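Local coordinates for acyl-[acyl-carrier-protein]--UDP-N-acetylglucosamine O-acyltransferase (Acinetobacter baumannii, PDB 4E6U) that probably catalyses the transfer of a hydroxyacyl chain from acyl carrier protein to UDP-N-acetylglucosamine, an early step in making lipopolysaccharide, at residues T13-P18 with Y31-P36; V38-G43 with T56-N61; V121-A126 with N135-N140. One frame throughout, in Å; residues are numbered along the deposited sequence.

Contact 1. Residues T13-P18 with Y31-P36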
loop_
_atom_site.group_PDB
_atom_site.type_symbol
_atom_site.label_atom_id
_atom_site.label_comp_id
_atom_site.label_asym_id
_atom_site.label_seq_id
_atom_site.Cartn_x
_atom_site.Cartn_y
_atom_site.Cartn_z
ATOM N N THR A 13 -1.431 20.758 22.924
ATOM C CA THR A 13 -2.277 20.763 21.718
ATOM C C THR A 13 -2.976 19.406 21.504
ATOM O O THR A 13 -3.771 19.235 20.566
ATOM C CB THR A 13 -1.473 21.080 20.460
ATOM O OG1 THR A 13 -0.473 20.082 20.271
ATOM C CG2 THR A 13 -0.864 22.488 20.534
ATOM N N ALA A 14 -2.678 18.419 22.340
ATOM C CA ALA A 14 -3.493 17.207 22.290
ATOM C C ALA A 14 -4.916 17.575 22.715
ATOM O O ALA A 14 -5.133 18.504 23.537
ATOM C CB ALA A 14 -2.936 16.151 23.205
ATOM N N ILE A 15 -5.902 16.878 22.172
ATOM C CA ILE A 15 -7.296 17.083 22.566
ATOM C C ILE A 15 -7.800 15.770 23.104
ATOM O O ILE A 15 -7.836 14.772 22.379
ATOM C CB ILE A 15 -8.155 17.576 21.394
ATOM C CG1 ILE A 15 -7.588 18.892 20.862
ATOM C CG2 ILE A 15 -9.616 17.788 21.864
ATOM C CD1 ILE A 15 -8.270 19.402 19.577
ATOM N N ILE A 16 -8.187 15.772 24.376
ATOM C CA ILE A 16 -8.478 14.548 25.118
ATOM C C ILE A 16 -9.902 14.577 25.632
ATOM O O ILE A 16 -10.252 15.453 26.445
ATOM C CB ILE A 16 -7.464 14.348 26.284
ATOM C CG1 ILE A 16 -6.032 14.309 25.733
ATOM C CG2 ILE A 16 -7.828 13.083 27.082
ATOM C CD1 ILE A 16 -4.923 14.277 26.790
ATOM N N ASP A 17 -10.731 13.645 25.180
ATOM C CA ASP A 17 -12.123 13.605 25.607
ATOM C C ASP A 17 -12.220 13.485 27.137
ATOM O O ASP A 17 -11.457 12.747 27.749
ATOM C CB ASP A 17 -12.841 12.425 24.965
ATOM C CG ASP A 17 -14.342 12.535 25.084
ATOM O OD1 ASP A 17 -14.945 13.123 24.178
ATOM O OD2 ASP A 17 -14.930 12.036 26.084
ATOM N N PRO A 18 -13.149 14.233 27.764
ATOM C CA PRO A 18 -13.306 14.141 29.226
ATOM C C PRO A 18 -13.556 12.727 29.735
ATOM O O PRO A 18 -13.217 12.444 30.883
ATOM C CB PRO A 18 -14.513 15.047 29.502
ATOM C CG PRO A 18 -14.452 16.090 28.384
ATOM C CD PRO A 18 -14.031 15.265 27.175
ATOM N N TYR A 31 -0.886 17.603 18.762
ATOM C CA TYR A 31 -1.922 17.444 17.750
ATOM C C TYR A 31 -2.513 16.050 17.711
ATOM O O TYR A 31 -3.029 15.639 16.691
ATOM C CB TYR A 31 -1.418 17.924 16.359
ATOM C CG TYR A 31 -0.797 19.302 16.405
ATOM C CD1 TYR A 31 0.510 19.552 15.964
ATOM C CD2 TYR A 31 -1.515 20.366 16.931
ATOM C CE1 TYR A 31 1.049 20.852 16.029
ATOM C CE2 TYR A 31 -0.982 21.637 17.021
ATOM C CZ TYR A 31 0.294 21.870 16.582
ATOM O OH TYR A 31 0.759 23.169 16.696
ATOM N N CYS A 32 -2.412 15.315 18.814
ATOM C CA CYS A 32 -3.142 14.049 18.959
ATOM C C CYS A 32 -4.586 14.278 19.345
ATOM O O CYS A 32 -4.916 15.256 20.029
ATOM C CB CYS A 32 -2.506 13.168 20.044
ATOM S SG CYS A 32 -0.913 12.452 19.569
ATOM N N ILE A 33 -5.429 13.343 18.942
ATOM C CA ILE A 33 -6.829 13.353 19.311
ATOM C C ILE A 33 -7.122 12.071 20.040
ATOM O O ILE A 33 -6.865 10.982 19.511
ATOM C CB ILE A 33 -7.737 13.429 18.048
ATOM C CG1 ILE A 33 -7.388 14.635 17.154
ATOM C CG2 ILE A 33 -9.225 13.346 18.428
ATOM C CD1 ILE A 33 -7.486 15.975 17.871
ATOM N N ILE A 34 -7.621 12.190 21.259
ATOM C CA ILE A 34 -8.036 11.036 22.041
ATOM C C ILE A 34 -9.541 11.109 22.232
ATOM O O ILE A 34 -10.052 12.034 22.884
ATOM C CB ILE A 34 -7.339 11.005 23.431
ATOM C CG1 ILE A 34 -5.816 11.143 23.320
ATOM C CG2 ILE A 34 -7.758 9.743 24.210
ATOM C CD1 ILE A 34 -5.144 10.057 22.478
ATOM N N GLY A 35 -10.267 10.169 21.643
ATOM C CA GLY A 35 -11.703 10.220 21.668
ATOM C C GLY A 35 -12.324 9.662 22.942
ATOM O O GLY A 35 -11.639 9.295 23.905
ATOM N N PRO A 36 -13.652 9.584 22.935
ATOM C CA PRO A 36 -14.368 9.128 24.123
ATOM C C PRO A 36 -14.133 7.658 24.430
ATOM O O PRO A 36 -13.890 6.839 23.529
ATOM C CB PRO A 36 -15.829 9.377 23.758
ATOM C CG PRO A 36 -15.874 9.251 22.286
ATOM C CD PRO A 36 -14.577 9.889 21.834
#

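Contact 2. Residues V38-G43 with T56-N61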
loop_
_atom_site.group_PDB
_atom_site.type_symbol
_atom_site.label_atom_id
_atom_site.label_comp_id
_atom_site.label_asym_id
_atom_site.label_seq_id
_atom_site.Cartn_x
_atom_site.Cartn_y
_atom_site.Cartn_z
ATOM N N VAL A 38 -11.733 6.071 25.725
ATOM C CA VAL A 38 -10.387 5.567 25.529
ATOM C C VAL A 38 -9.653 5.450 26.853
ATOM O O VAL A 38 -9.734 6.356 27.700
ATOM C CB VAL A 38 -9.594 6.461 24.541
ATOM C CG1 VAL A 38 -8.133 6.030 24.427
ATOM C CG2 VAL A 38 -10.282 6.437 23.175
ATOM N N THR A 39 -8.946 4.348 27.041
ATOM C CA THR A 39 -8.080 4.169 28.198
ATOM C C THR A 39 -6.690 3.902 27.694
ATOM O O THR A 39 -6.521 3.078 26.789
ATOM C CB THR A 39 -8.590 3.052 29.138
ATOM O OG1 THR A 39 -8.487 1.778 28.511
ATOM C CG2 THR A 39 -10.015 3.298 29.525
ATOM N N ILE A 40 -5.696 4.590 28.251
ATOM C CA ILE A 40 -4.303 4.425 27.838
ATOM C C ILE A 40 -3.468 4.018 29.040
ATOM O O ILE A 40 -3.374 4.759 30.024
ATOM C CB ILE A 40 -3.721 5.684 27.187
ATOM C CG1 ILE A 40 -4.632 6.135 26.037
ATOM C CG2 ILE A 40 -2.297 5.409 26.695
ATOM C CD1 ILE A 40 -4.109 7.343 25.301
ATOM N N GLY A 41 -2.873 2.839 28.931
ATOM C CA GLY A 41 -2.113 2.238 30.014
ATOM C C GLY A 41 -0.724 2.799 30.216
ATOM O O GLY A 41 -0.136 3.468 29.356
ATOM N N ALA A 42 -0.171 2.482 31.379
ATOM C CA ALA A 42 1.038 3.102 31.857
ATOM C C ALA A 42 2.198 2.914 30.912
ATOM O O ALA A 42 2.408 1.832 30.362
ATOM C CB ALA A 42 1.391 2.526 33.242
ATOM N N GLY A 43 2.958 3.984 30.725
ATOM C CA GLY A 43 4.172 3.917 29.937
ATOM C C GLY A 43 3.983 3.986 28.424
ATOM O O GLY A 43 4.955 3.954 27.686
ATOM N N THR A 56 -11.556 2.411 22.847
ATOM C CA THR A 56 -10.312 1.684 22.690
ATOM C C THR A 56 -9.617 1.570 24.037
ATOM O O THR A 56 -9.473 2.575 24.748
ATOM C CB THR A 56 -9.389 2.407 21.658
ATOM O OG1 THR A 56 -10.040 2.390 20.376
ATOM C CG2 THR A 56 -8.049 1.723 21.510
ATOM N N ARG A 57 -9.196 0.355 24.383
ATOM C CA ARG A 57 -8.384 0.121 25.570
ATOM C C ARG A 57 -6.984 -0.198 25.104
ATOM O O ARG A 57 -6.806 -1.122 24.307
ATOM C CB ARG A 57 -8.939 -1.048 26.396
ATOM C CG ARG A 57 -10.334 -0.790 26.907
ATOM C CD ARG A 57 -10.887 -1.974 27.703
ATOM N NE ARG A 57 -12.330 -1.819 27.887
ATOM C CZ ARG A 57 -13.270 -2.450 27.186
ATOM N NH1 ARG A 57 -12.949 -3.328 26.238
ATOM N NH2 ARG A 57 -14.550 -2.203 27.444
ATOM N N ILE A 58 -6.004 0.590 25.540
ATOM C CA ILE A 58 -4.601 0.418 25.180
ATOM C C ILE A 58 -3.822 0.066 26.437
ATOM O O ILE A 58 -3.942 0.759 27.444
ATOM C CB ILE A 58 -4.025 1.709 24.540
ATOM C CG1 ILE A 58 -4.807 2.015 23.258
ATOM C CG2 ILE A 58 -2.530 1.567 24.263
ATOM C CD1 ILE A 58 -4.550 3.385 22.655
ATOM N N GLY A 59 -3.037 -0.997 26.376
ATOM C CA GLY A 59 -2.256 -1.447 27.531
ATOM C C GLY A 59 -0.998 -0.648 27.794
ATOM O O GLY A 59 -0.913 0.539 27.474
ATOM N N GLN A 60 -0.015 -1.309 28.381
ATOM C CA GLN A 60 1.154 -0.629 28.902
ATOM C C GLN A 60 2.301 -0.680 27.928
ATOM O O GLN A 60 2.453 -1.644 27.173
ATOM C CB GLN A 60 1.600 -1.306 30.205
ATOM C CG GLN A 60 0.553 -1.214 31.320
ATOM C CD GLN A 60 1.027 -1.763 32.664
ATOM O OE1 GLN A 60 0.425 -1.471 33.698
ATOM N NE2 GLN A 60 2.087 -2.552 32.654
ATOM N N ASN A 61 3.115 0.375 27.943
ATOM C CA ASN A 61 4.376 0.393 27.205
ATOM C C ASN A 61 4.267 0.199 25.691
ATOM O O ASN A 61 5.190 -0.317 25.056
ATOM C CB ASN A 61 5.395 -0.586 27.825
ATOM C CG ASN A 61 5.700 -0.245 29.269
ATOM O OD1 ASN A 61 6.002 0.896 29.589
ATOM N ND2 ASN A 61 5.596 -1.230 30.143
HETATM O O HOH W 1 -1.836 0.843 33.252
#

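Contact 3. Residues V121-A126 with N135-N140. With EDO (1,2-ethanediol), chain J.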
loop_
_atom_site.group_PDB
_atom_site.type_symbol
_atom_site.label_atom_id
_atom_site.label_comp_id
_atom_site.label_asym_id
_atom_site.label_seq_id
_atom_site.Cartn_x
_atom_site.Cartn_y
_atom_site.Cartn_z
ATOM N N VAL A 121 4.884 0.254 8.991
ATOM C CA VAL A 121 4.127 1.345 8.368
ATOM C C VAL A 121 2.977 0.830 7.514
ATOM O O VAL A 121 3.131 -0.106 6.721
ATOM C CB VAL A 121 5.054 2.253 7.524
ATOM C CG1 VAL A 121 4.276 3.210 6.674
ATOM C CG2 VAL A 121 6.024 3.024 8.423
ATOM N N ASN A 122 1.821 1.465 7.656
ATOM C CA ASN A 122 0.624 1.140 6.882
ATOM C C ASN A 122 0.159 -0.298 7.054
ATOM O O ASN A 122 -0.244 -0.956 6.088
ATOM C CB ASN A 122 0.829 1.469 5.385
ATOM C CG ASN A 122 -0.482 1.408 4.568
ATOM O OD1 ASN A 122 -0.470 1.079 3.378
ATOM N ND2 ASN A 122 -1.608 1.699 5.205
ATOM N N THR A 123 0.203 -0.793 8.281
ATOM C CA THR A 123 -0.505 -2.053 8.609
ATOM C C THR A 123 -1.962 -1.718 8.870
ATOM O O THR A 123 -2.272 -0.803 9.642
ATOM C CB THR A 123 0.078 -2.751 9.853
ATOM O OG1 THR A 123 1.448 -3.073 9.610
ATOM C CG2 THR A 123 -0.683 -4.056 10.151
ATOM N N HIS A 124 -2.864 -2.450 8.228
ATOM C CA HIS A 124 -4.286 -2.343 8.478
ATOM C C HIS A 124 -4.789 -3.562 9.197
ATOM O O HIS A 124 -4.603 -4.685 8.713
ATOM C CB HIS A 124 -5.064 -2.201 7.179
ATOM C CG HIS A 124 -6.552 -2.202 7.378
ATOM N ND1 HIS A 124 -7.221 -1.112 7.879
ATOM C CD2 HIS A 124 -7.497 -3.152 7.145
ATOM C CE1 HIS A 124 -8.515 -1.382 7.944
ATOM N NE2 HIS A 124 -8.711 -2.614 7.500
ATOM N N ILE A 125 -5.415 -3.342 10.341
ATOM C CA ILE A 125 -6.124 -4.403 11.061
ATOM C C ILE A 125 -7.609 -4.082 11.033
ATOM O O ILE A 125 -8.071 -3.136 11.672
ATOM C CB ILE A 125 -5.636 -4.546 12.526
ATOM C CG1 ILE A 125 -4.117 -4.743 12.606
ATOM C CG2 ILE A 125 -6.415 -5.656 13.266
ATOM C CD1 ILE A 125 -3.579 -5.983 11.938
ATOM N N ALA A 126 -8.370 -4.862 10.270
ATOM C CA ALA A 126 -9.790 -4.641 10.095
ATOM C C ALA A 126 -10.620 -5.026 11.305
ATOM O O ALA A 126 -10.159 -5.709 12.213
ATOM C CB ALA A 126 -10.283 -5.442 8.886
ATOM N N ASN A 135 3.974 -10.963 16.989
ATOM C CA ASN A 135 3.844 -11.004 15.543
ATOM C C ASN A 135 4.528 -9.822 14.876
ATOM O O ASN A 135 4.719 -8.781 15.511
ATOM C CB ASN A 135 2.378 -11.012 15.165
ATOM C CG ASN A 135 1.643 -12.191 15.765
ATOM O OD1 ASN A 135 1.945 -13.346 15.431
ATOM N ND2 ASN A 135 0.686 -11.924 16.638
ATOM N N ILE A 136 4.874 -9.982 13.611
ATOM C CA ILE A 136 5.480 -8.902 12.830
ATOM C C ILE A 136 4.690 -8.774 11.555
ATOM O O ILE A 136 4.576 -9.734 10.786
ATOM C CB ILE A 136 6.953 -9.177 12.483
ATOM C CG1 ILE A 136 7.808 -9.280 13.752
ATOM C CG2 ILE A 136 7.475 -8.092 11.507
ATOM C CD1 ILE A 136 9.237 -9.758 13.510
ATOM N N PHE A 137 4.134 -7.589 11.321
ATOM C CA PHE A 137 3.458 -7.251 10.073
ATOM C C PHE A 137 4.340 -6.253 9.356
ATOM O O PHE A 137 4.547 -5.140 9.853
ATOM C CB PHE A 137 2.096 -6.629 10.349
ATOM C CG PHE A 137 1.192 -7.489 11.179
ATOM C CD1 PHE A 137 0.304 -8.371 10.568
ATOM C CD2 PHE A 137 1.258 -7.446 12.564
ATOM C CE1 PHE A 137 -0.529 -9.166 11.326
ATOM C CE2 PHE A 137 0.426 -8.220 13.335
ATOM C CZ PHE A 137 -0.476 -9.094 12.716
ATOM N N ALA A 138 4.891 -6.644 8.219
ATOM C CA ALA A 138 5.737 -5.747 7.445
ATOM C C ALA A 138 4.912 -4.675 6.747
ATOM O O ALA A 138 3.685 -4.645 6.828
ATOM C CB ALA A 138 6.594 -6.525 6.457
ATOM N N ASN A 139 5.593 -3.760 6.086
ATOM C CA ASN A 139 4.914 -2.602 5.533
ATOM C C ASN A 139 3.750 -2.949 4.635
ATOM O O ASN A 139 3.827 -3.908 3.863
ATOM C CB ASN A 139 5.903 -1.760 4.711
ATOM C CG ASN A 139 6.835 -0.972 5.573
ATOM O OD1 ASN A 139 7.419 -1.505 6.496
ATOM N ND2 ASN A 139 6.989 0.329 5.268
ATOM N N ASN A 140 2.692 -2.155 4.693
ATOM C CA ASN A 140 1.575 -2.257 3.738
ATOM C C ASN A 140 0.770 -3.565 3.809
ATOM O O ASN A 140 0.099 -3.939 2.843
ATOM C CB ASN A 140 2.055 -2.026 2.288
ATOM C CG ASN A 140 2.645 -0.642 2.058
ATOM O OD1 ASN A 140 2.200 0.341 2.630
ATOM N ND2 ASN A 140 3.645 -0.566 1.208
HETATM C C1 EDO J . 10.109 -2.766 4.777
HETATM O O1 EDO J . 9.264 -3.665 5.513
HETATM C C2 EDO J . 9.464 -2.385 3.447
HETATM O O2 EDO J . 8.433 -3.327 3.121
#

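Contact 1. Residues T13-P18 with Y31-P36
Thr-13 lies obliquely across the ring of Tyr-31. Its CB starts against the ring, 3.5 Å from Tyr-31 CE2. With OG1 turned between the backbone N and the carbonyl carbon (chi1 61°), the hydroxyl lies over one ring face, toward its rim, and accepts a bent hydrogen bond from Tyr-31 N (2.9 Å, 140° at the hydrogen). CG2, the other branch, comes to 3.6 Å from Tyr-31 CE2.

Further along, the two strands run parallel. Ile-15 N donates a hydrogen bond to Cys-32 O, Ile-34 N an almost straight one of 2.8 Å to Ile-15 O, and Asp-17 N one to Ile-34 O. Ile-15 and Ile-33 lie side by side, their CD1 methyls 3.9 Å apart, on the face that meets the second subunit. Ile-16 and Ile-34 pair on the other face. The Asp-17 carboxylate crosses Pro-36, with OD2 3.6 Å from Pro-36 CB and hydrogen-bonded to Ser-19 OG.

Thr-13 OG1 is thus held by Tyr-31 N and also hydrogen-bonded to His-11 ND1, while Tyr-31 OH is hydrogen-bonded to Thr-13 O of the third subunit, so the same pair links neighbouring coils and the trimer interface.

Contact 2. Residues V38-G43 with T56-N61
Gln-60 holds CG anti to its carbonyl carbon (chi1 -63°) and then runs extended, which carries its side chain past Ala-42: CB passes 3.2 Å from Ala-42 O, CG lies near Ala-42 N, and the amide oxygen OE1 reaches the Ala-42 methyl. Beyond it a water accepts from Ala-42 N at 3.0 Å and donates to Gln-60 OE1, linking the backbone of one turn to the side chain of the next. In one of its two conformers Thr-39 puts OG1 between the backbone N and the carbonyl carbon (chi1 68°), side by side with Arg-57 and 3.5 Å from Arg-57 CG.

Asn-61 N gives Ala-42 O a hydrogen bond of 2.9 Å, and Asn-61 OD1 folds back to lie 3.5 Å from Gly-43 CA. Gly-43 has a positive phi (81°), as does Asn-61, so the two chains turn the corner in step. Gly-41 also lies close in: its CA is 3.3 Å from Gly-59 O, and its N-H makes a bent bond to Ile-58 O. Before the corner the parallel strands are joined by Thr-39 N to Thr-56 O and by Ile-58 N to Thr-39 O, the latter 2.8 Å long. Ile-40 and Ile-58 share the buried face, loosely.

Strand 38-40 bonds on its other side to strand 21-22, through Val-21. Strand 56-58 is followed in the same parallel sheet by strand 85-88, where Arg-57, in one of two conformers, meets Glu-87 in a salt bridge and Trp-85 in a cation-pi contact.

Contact 3. Residues V121-A126 with N135-N140
Asn-140 sits directly against Val-121 and Asn-122, and here the packing is tight. Its backbone N gives Val-121 O a nearly linear hydrogen bond of 2.9 Å. The same carbonyl oxygen is touched by Asn-139 CA at 3.3 Å, while Asn-140 CA makes a matching C-H contact of 3.2 Å to Asn-122 O. The side-chain amides of Asn-122 and Asn-140 are close, with their planes turned 75° apart. Both are buried, and they pack against Asn-122 of the third subunit.

Further inside, Thr-123 and Phe-137 cross at about a right angle. Phe-137 CB lies 3.7 Å from Thr-123 OG1, which is itself hydrogen-bonded to Met-120 O. The loose contact is that of Ile-125 CD1, which lies over one face of the Phe-137 ring but no nearer than 4.5 Å, at CE1. Leu-119 and Val-143 also pack on both Phe-137 and Ile-125.

Asn-139 forms the partly exposed outer side, at a subunit boundary. Its ND2 approaches Val-121 CB at 3.5 Å. On OD1 it accepts a hydrogen bond of 3.0 Å from O1 of a 1,2-ethanediol, probably picked up from the crystallisation liquor, and another from Gln-75 NE2 of the third subunit.

Val-121 matches Asn-139 and Asn-122 matches Asn-140, eighteen residues on, and both Asn-122 and Asn-140 have positive phi. Such stacked corners, with apolar side chains filling the interior, are characteristic of the left-handed parallel beta-helix built from hexapeptide repeats.

In the fold
From the N terminus the chain winds as a beta-helix, and the three contacts close in series, with none nesting in or crossing another. Contact 1 joins strands 15-16 and 33-34 across one coil. The chain then turns into strand 38-40, where contact 2 opens on a different sheet and closes one coil later at strand 56-58; the two meet at Ile-34 CD1 and Ile-40 CD1, 4.1 Å apart. Contact 3, its centre about 24 Å from that of contact 1, closes the loop 127-134. Unlike the others it ties two sheets: strand 124-125 shares that of contact 1, strand 136-137 the remaining one, with strand 118-119. Contacts 1 and 3 both reach neighbouring subunits; contact 2 touches none.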